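Local coordinates for protein glutathione S-transferase enzyme with thioredoxin-like domain (Bradyrhizobium sp., PDB 4MF7) that probably conjugates the thiol of glutathione to electrophilic substrates, as a glutathione S-transferase with a thioredoxin-like N-terminal domain, at residues Tyr201-Val212 against Trp236-Val246. Sequence-based numbering, arbitrary orientation.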
ATOM      1  N   TYR A 201       3.160 -19.967  -1.195  1.00 29.21           N
ATOM      2  CA  TYR A 201       3.056 -18.988  -2.276  1.00 32.49           C
ATOM      3  C   TYR A 201       1.867 -18.094  -2.008  1.00 28.39           C
ATOM      4  O   TYR A 201       0.718 -18.559  -1.799  1.00 29.42           O
ATOM      5  CB  TYR A 201       2.940 -19.695  -3.624  1.00 30.50           C
ATOM      6  CG  TYR A 201       2.734 -18.840  -4.843  1.00 27.18           C
ATOM      7  CD1 TYR A 201       3.800 -18.289  -5.492  1.00 28.98           C
ATOM      8  CD2 TYR A 201       1.461 -18.667  -5.403  1.00 29.92           C
ATOM      9  CE1 TYR A 201       3.645 -17.560  -6.655  1.00 27.25           C
ATOM     10  CE2 TYR A 201       1.290 -17.924  -6.552  1.00 27.74           C
ATOM     11  CZ  TYR A 201       2.388 -17.375  -7.184  1.00 27.61           C
ATOM     12  OH  TYR A 201       2.242 -16.665  -8.345  1.00 30.14           O
ATOM     13  N   THR A 202       2.118 -16.779  -2.006  1.00 29.89           N
ATOM     14  CA  THR A 202       1.108 -15.842  -1.548  1.00 29.07           C
ATOM     15  C   THR A 202       0.972 -14.619  -2.437  1.00 28.23           C
ATOM     16  O   THR A 202       1.730 -14.438  -3.388  1.00 24.76           O
ATOM     17  CB  THR A 202       1.410 -15.316  -0.102  1.00 26.43           C
ATOM     18  OG1 THR A 202       2.601 -14.523  -0.109  1.00 27.74           O
ATOM     19  CG2 THR A 202       1.517 -16.464   0.941  1.00 28.03           C
ATOM     20  N   ILE A 203       0.009 -13.772  -2.099  1.00 27.15           N
ATOM     21  CA  ILE A 203      -0.104 -12.454  -2.710  1.00 26.87           C
ATOM     22  C   ILE A 203       1.193 -11.617  -2.641  1.00 21.74           C
ATOM     23  O   ILE A 203       1.385 -10.714  -3.472  1.00 26.31           O
ATOM     24  CB  ILE A 203      -1.339 -11.654  -2.229  1.00 26.23           C
ATOM     25  CG1 ILE A 203      -1.329 -11.366  -0.704  1.00 24.71           C
ATOM     26  CG2 ILE A 203      -2.612 -12.290  -2.677  1.00 30.83           C
ATOM     27  CD1 ILE A 203      -2.487 -10.491  -0.256  1.00 28.14           C
ATOM     28  N   ALA A 204       2.094 -11.910  -1.696  1.00 24.33           N
ATOM     29  CA  ALA A 204       3.426 -11.253  -1.666  1.00 24.51           C
ATOM     30  C   ALA A 204       4.256 -11.529  -2.929  1.00 26.95           C
ATOM     31  O   ALA A 204       4.838 -10.623  -3.490  1.00 24.46           O
ATOM     32  CB  ALA A 204       4.216 -11.631  -0.423  1.00 24.92           C
ATOM     33  N   ASP A 205       4.330 -12.795  -3.348  1.00 25.39           N
ATOM     34  CA  ASP A 205       5.019 -13.177  -4.597  1.00 25.60           C
ATOM     35  C   ASP A 205       4.284 -12.620  -5.828  1.00 26.41           C
ATOM     36  O   ASP A 205       4.910 -12.068  -6.754  1.00 27.77           O
ATOM     37  CB  ASP A 205       5.153 -14.692  -4.685  1.00 26.75           C
ATOM     38  CG  ASP A 205       5.715 -15.282  -3.403  1.00 24.87           C
ATOM     39  OD1 ASP A 205       6.949 -15.167  -3.173  1.00 26.09           O
ATOM     40  OD2 ASP A 205       4.885 -15.816  -2.647  1.00 28.06           O
ATOM     41  N   ILE A 206       2.955 -12.715  -5.795  1.00 26.48           N
ATOM     42  CA  ILE A 206       2.109 -12.234  -6.882  1.00 29.60           C
ATOM     43  C   ILE A 206       2.301 -10.729  -7.052  1.00 28.92           C
ATOM     44  O   ILE A 206       2.273 -10.234  -8.163  1.00 27.76           O
ATOM     45  CB  ILE A 206       0.632 -12.642  -6.661  1.00 26.06           C
ATOM     46  CG1 ILE A 206       0.501 -14.176  -6.702  1.00 26.39           C
ATOM     47  CG2 ILE A 206      -0.333 -11.957  -7.619  1.00 26.42           C
ATOM     48  CD1 ILE A 206      -0.842 -14.675  -6.199  1.00 27.29           C
ATOM     49  N   ALA A 207       2.525 -10.007  -5.950  1.00 23.18           N
ATOM     50  CA  ALA A 207       2.715  -8.560  -6.021  1.00 23.79           C
ATOM     51  C   ALA A 207       4.096  -8.153  -6.563  1.00 27.39           C
ATOM     52  O   ALA A 207       4.266  -7.042  -7.040  1.00 27.33           O
ATOM     53  CB  ALA A 207       2.515  -7.937  -4.643  1.00 28.06           C
ATOM     54  N   THR A 208       5.085  -9.033  -6.473  1.00 25.30           N
ATOM     55  CA  THR A 208       6.463  -8.646  -6.725  1.00 25.77           C
ATOM     56  C   THR A 208       7.109  -9.306  -7.963  1.00 28.45           C
ATOM     57  O   THR A 208       8.048  -8.742  -8.559  1.00 28.62           O
ATOM     58  CB  THR A 208       7.317  -8.925  -5.478  1.00 34.53           C
ATOM     59  OG1 THR A 208       7.199 -10.286  -5.116  1.00 35.54           O
ATOM     60  CG2 THR A 208       6.794  -8.120  -4.314  1.00 33.28           C
ATOM     61  N   LEU A 209       6.617 -10.475  -8.364  1.00 28.59           N
ATOM     62  CA  LEU A 209       7.234 -11.191  -9.498  1.00 28.24           C
ATOM     63  C   LEU A 209       7.290 -10.342 -10.767  1.00 30.30           C
ATOM     64  O   LEU A 209       8.313 -10.318 -11.454  1.00 31.96           O
ATOM     65  CB  LEU A 209       6.493 -12.484  -9.791  1.00 29.23           C
ATOM     66  CG  LEU A 209       6.831 -13.662  -8.899  1.00 27.66           C
ATOM     67  CD1 LEU A 209       5.774 -14.758  -9.055  1.00 35.36           C
ATOM     68  CD2 LEU A 209       8.222 -14.198  -9.216  1.00 35.39           C
ATOM     69  N   GLY A 210       6.180  -9.685 -11.107  1.00 29.43           N
ATOM     70  CA  GLY A 210       6.101  -8.915 -12.347  1.00 37.11           C
ATOM     71  C   GLY A 210       7.069  -7.748 -12.371  1.00 36.00           C
ATOM     72  O   GLY A 210       7.698  -7.433 -13.389  1.00 33.88           O
ATOM     73  N   TRP A 211       7.199  -7.097 -11.235  1.00 27.33           N
ATOM     74  CA  TRP A 211       8.122  -5.981 -11.098  1.00 29.02           C
ATOM     75  C   TRP A 211       9.567  -6.408 -11.357  1.00 37.78           C
ATOM     76  O   TRP A 211      10.286  -5.761 -12.116  1.00 33.60           O
ATOM     77  CB  TRP A 211       8.003  -5.294  -9.735  1.00 39.95           C
ATOM     78  CG  TRP A 211       9.224  -4.455  -9.391  1.00 49.80           C
ATOM     79  CD1 TRP A 211       9.584  -3.255  -9.941  1.00 83.63           C
ATOM     80  CD2 TRP A 211      10.247  -4.781  -8.438  1.00 42.85           C
ATOM     81  NE1 TRP A 211      10.765  -2.816  -9.385  1.00 82.59           N
ATOM     82  CE2 TRP A 211      11.194  -3.737  -8.466  1.00 73.55           C
ATOM     83  CE3 TRP A 211      10.454  -5.862  -7.571  1.00 90.74           C
ATOM     84  CZ2 TRP A 211      12.326  -3.738  -7.654  1.00 68.55           C
ATOM     85  CZ3 TRP A 211      11.581  -5.861  -6.767  1.00 83.79           C
ATOM     86  CH2 TRP A 211      12.501  -4.811  -6.816  1.00 62.82           C
ATOM     87  N   VAL A 212      10.008  -7.473 -10.707  1.00 29.65           N
ATOM     88  CA  VAL A 212      11.357  -7.990 -10.952  1.00 28.17           C
ATOM     89  C   VAL A 212      11.540  -8.428 -12.421  1.00 35.84           C
ATOM     90  O   VAL A 212      12.549  -8.095 -13.061  1.00 36.21           O
ATOM     91  CB  VAL A 212      11.704  -9.175 -10.028  1.00 30.91           C
ATOM     92  CG1 VAL A 212      13.133  -9.632 -10.289  1.00 35.75           C
ATOM     93  CG2 VAL A 212      11.538  -8.799  -8.560  1.00 37.73           C
ATOM     94  N   TRP A 236      14.076 -17.696  -7.189  1.00 33.83           N
ATOM     95  CA  TRP A 236      12.680 -17.431  -6.909  1.00 28.55           C
ATOM     96  C   TRP A 236      11.946 -16.931  -8.181  1.00 27.66           C
ATOM     97  O   TRP A 236      10.833 -17.362  -8.457  1.00 32.33           O
ATOM     98  CB  TRP A 236      12.582 -16.409  -5.772  1.00 27.44           C
ATOM     99  CG  TRP A 236      11.288 -15.712  -5.594  1.00 30.72           C
ATOM    100  CD1 TRP A 236      10.239 -16.098  -4.839  1.00 29.48           C
ATOM    101  CD2 TRP A 236      10.975 -14.385  -6.087  1.00 34.38           C
ATOM    102  NE1 TRP A 236       9.251 -15.117  -4.852  1.00 31.56           N
ATOM    103  CE2 TRP A 236       9.686 -14.066  -5.625  1.00 27.37           C
ATOM    104  CE3 TRP A 236      11.654 -13.473  -6.917  1.00 29.48           C
ATOM    105  CZ2 TRP A 236       9.051 -12.851  -5.942  1.00 27.23           C
ATOM    106  CZ3 TRP A 236      11.036 -12.241  -7.217  1.00 29.39           C
ATOM    107  CH2 TRP A 236       9.733 -11.969  -6.740  1.00 27.62           C
ATOM    108  N   LEU A 237      12.580 -16.047  -8.944  1.00 28.36           N
ATOM    109  CA  LEU A 237      11.945 -15.534 -10.174  1.00 31.09           C
ATOM    110  C   LEU A 237      11.656 -16.696 -11.123  1.00 34.81           C
ATOM    111  O   LEU A 237      10.581 -16.771 -11.714  1.00 31.07           O
ATOM    112  CB  LEU A 237      12.801 -14.481 -10.853  1.00 32.76           C
ATOM    113  CG  LEU A 237      12.207 -13.835 -12.141  1.00 30.62           C
ATOM    114  CD1 LEU A 237      10.871 -13.116 -11.868  1.00 30.41           C
ATOM    115  CD2 LEU A 237      13.218 -12.871 -12.763  1.00 33.93           C
ATOM    116  N   GLU A 238      12.630 -17.602 -11.259  1.00 34.11           N
ATOM    117  CA  GLU A 238      12.478 -18.820 -12.066  1.00 35.49           C
ATOM    118  C   GLU A 238      11.327 -19.683 -11.589  1.00 31.77           C
ATOM    119  O   GLU A 238      10.527 -20.144 -12.393  1.00 38.31           O
ATOM    120  CB  GLU A 238      13.761 -19.687 -12.002  1.00 41.62           C
ATOM    121  CG  GLU A 238      14.603 -19.749 -13.257  1.00 81.63           C
ATOM    122  CD  GLU A 238      15.338 -21.077 -13.381  1.00103.39           C
ATOM    123  OE1 GLU A 238      15.682 -21.456 -14.512  1.00 78.07           O
ATOM    124  OE2 GLU A 238      15.561 -21.762 -12.358  1.00 79.35           O
ATOM    125  N   ARG A 239      11.213 -19.881 -10.281  1.00 32.78           N
ATOM    126  CA  ARG A 239      10.101 -20.651  -9.721  1.00 34.72           C
ATOM    127  C   ARG A 239       8.761 -19.983 -10.062  1.00 36.75           C
ATOM    128  O   ARG A 239       7.799 -20.639 -10.448  1.00 34.37           O
ATOM    129  CB  ARG A 239      10.216 -20.796  -8.208  1.00 35.66           C
ATOM    130  CG  ARG A 239      11.330 -21.718  -7.724  1.00 45.91           C
ATOM    131  CD  ARG A 239      11.184 -22.027  -6.246  1.00 38.66           C
ATOM    132  NE  ARG A 239      11.608 -20.933  -5.373  1.00 40.76           N
ATOM    133  CZ  ARG A 239      12.876 -20.630  -5.095  1.00 44.93           C
ATOM    134  NH1 ARG A 239      13.141 -19.621  -4.280  1.00 41.75           N
ATOM    135  NH2 ARG A 239      13.888 -21.329  -5.620  1.00 43.94           N
ATOM    136  N   GLY A 240       8.714 -18.663  -9.939  1.00 35.56           N
ATOM    137  CA  GLY A 240       7.464 -17.934 -10.167  1.00 31.13           C
ATOM    138  C   GLY A 240       7.070 -17.965 -11.628  1.00 33.07           C
ATOM    139  O   GLY A 240       5.895 -18.199 -11.962  1.00 32.98           O
ATOM    140  N   LEU A 241       8.032 -17.707 -12.499  1.00 32.39           N
ATOM    141  CA  LEU A 241       7.747 -17.687 -13.954  1.00 43.64           C
ATOM    142  C   LEU A 241       7.434 -19.058 -14.548  1.00 40.02           C
ATOM    143  O   LEU A 241       6.916 -19.133 -15.658  1.00 42.98           O
ATOM    144  CB  LEU A 241       8.899 -17.073 -14.740  1.00 38.02           C
ATOM    145  CG  LEU A 241       9.254 -15.633 -14.436  1.00 36.24           C
ATOM    146  CD1 LEU A 241      10.477 -15.181 -15.235  1.00 38.77           C
ATOM    147  CD2 LEU A 241       8.090 -14.675 -14.669  1.00 48.30           C
ATOM    148  N   ALA A 242       7.737 -20.126 -13.820  1.00 39.13           N
ATOM    149  CA  ALA A 242       7.345 -21.488 -14.207  1.00 38.02           C
ATOM    150  C   ALA A 242       5.873 -21.778 -13.959  1.00 40.61           C
ATOM    151  O   ALA A 242       5.378 -22.818 -14.374  1.00 43.53           O
ATOM    152  CB  ALA A 242       8.187 -22.509 -13.443  1.00 38.68           C
ATOM    153  N   ARG A 243       5.185 -20.913 -13.211  1.00 35.56           N
ATOM    154  CA  ARG A 243       3.773 -21.116 -12.949  1.00 33.54           C
ATOM    155  C   ARG A 243       2.939 -20.666 -14.134  1.00 31.83           C
ATOM    156  O   ARG A 243       3.050 -19.501 -14.588  1.00 32.32           O
ATOM    157  CB  ARG A 243       3.355 -20.350 -11.682  1.00 29.62           C
ATOM    158  CG  ARG A 243       4.066 -20.815 -10.450  1.00 28.69           C
ATOM    159  CD  ARG A 243       3.665 -19.981  -9.244  1.00 34.47           C
ATOM    160  NE  ARG A 243       2.255 -20.170  -8.900  1.00 30.53           N
ATOM    161  CZ  ARG A 243       1.777 -21.086  -8.062  1.00 33.91           C
ATOM    162  NH1 ARG A 243       2.576 -21.951  -7.443  1.00 37.33           N
ATOM    163  NH2 ARG A 243       0.482 -21.129  -7.832  1.00 33.36           N
ATOM    164  N   PRO A 244       2.069 -21.556 -14.651  1.00 34.55           N
ATOM    165  CA  PRO A 244       1.307 -21.145 -15.845  1.00 37.80           C
ATOM    166  C   PRO A 244       0.387 -19.920 -15.641  1.00 34.50           C
ATOM    167  O   PRO A 244       0.236 -19.116 -16.567  1.00 32.78           O
ATOM    168  CB  PRO A 244       0.489 -22.398 -16.198  1.00 38.32           C
ATOM    169  CG  PRO A 244       1.241 -23.525 -15.576  1.00 44.82           C
ATOM    170  CD  PRO A 244       1.806 -22.971 -14.300  1.00 40.94           C
ATOM    171  N   ALA A 245      -0.200 -19.765 -14.454  1.00 33.85           N
ATOM    172  CA  ALA A 245      -1.020 -18.573 -14.155  1.00 30.79           C
ATOM    173  C   ALA A 245      -0.207 -17.281 -14.244  1.00 27.92           C
ATOM    174  O   ALA A 245      -0.733 -16.253 -14.678  1.00 29.08           O
ATOM    175  CB  ALA A 245      -1.674 -18.700 -12.785  1.00 31.91           C
ATOM    176  N   VAL A 246       1.060 -17.334 -13.798  1.00 29.20           N
ATOM    177  CA  VAL A 246       1.951 -16.195 -13.885  1.00 33.68           C
ATOM    178  C   VAL A 246       2.239 -15.900 -15.357  1.00 32.77           C
ATOM    179  O   VAL A 246       2.176 -14.764 -15.799  1.00 28.84           O
ATOM    180  CB  VAL A 246       3.270 -16.407 -13.082  1.00 28.55           C
ATOM    181  CG1 VAL A 246       4.255 -15.302 -13.366  1.00 29.79           C
ATOM    182  CG2 VAL A 246       3.007 -16.482 -11.569  1.00 28.74           C
TER
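The N-capping box of helix 203-212, in the all-helical C-terminal domain of the glutathione transferase fold, is tied to helix 236-241 through Asp-205 and Trp-236. Asp-205 OD1 accepts the indole N-H of Trp-236 NE1 at 2.8 Å. The bond is nearly straight (168°), lies close to the indole plane, and meets OD1 on its anti side, somewhat out of the carboxylate plane. The other oxygen, OD2, takes the backbone N of Thr-202 at 3.0 Å. Thr-202 OG1 in turn accepts from Ala-204 N, a capping bond. Ile-196 N also donates to OD1, so three N-H groups grip this buried carboxylate, two at OD1 and one at OD2. Such a capping box at this helix start is a recurrent feature of the glutathione transferase fold. Trp-236 has its CG anti to the backbone N (chi1 163°), which carries the indole across to the other helix. There Leu-209 CD2 sits over the six-membered ring, 3.7 Å from its centroid, while Val-212 CG2 meets the edge at CZ3. A leucine in place of Trp-236 would probably leave Asp-205 OD1 without its indole donor and Leu-209 without its aromatic face. Leu-209 CD1 also packs on Gly-240 CA at 3.8 Å. Further along, the Arg-243 guanidinium stacks on the Tyr-201 ring, planes 21° apart, with Arg-243 CZ 3.7 Å from the centroid of that ring, a cation-pi contact. Arg-243 NH2 forms a salt bridge with Glu-62 of helix 53-63, in the thioredoxin-like domain.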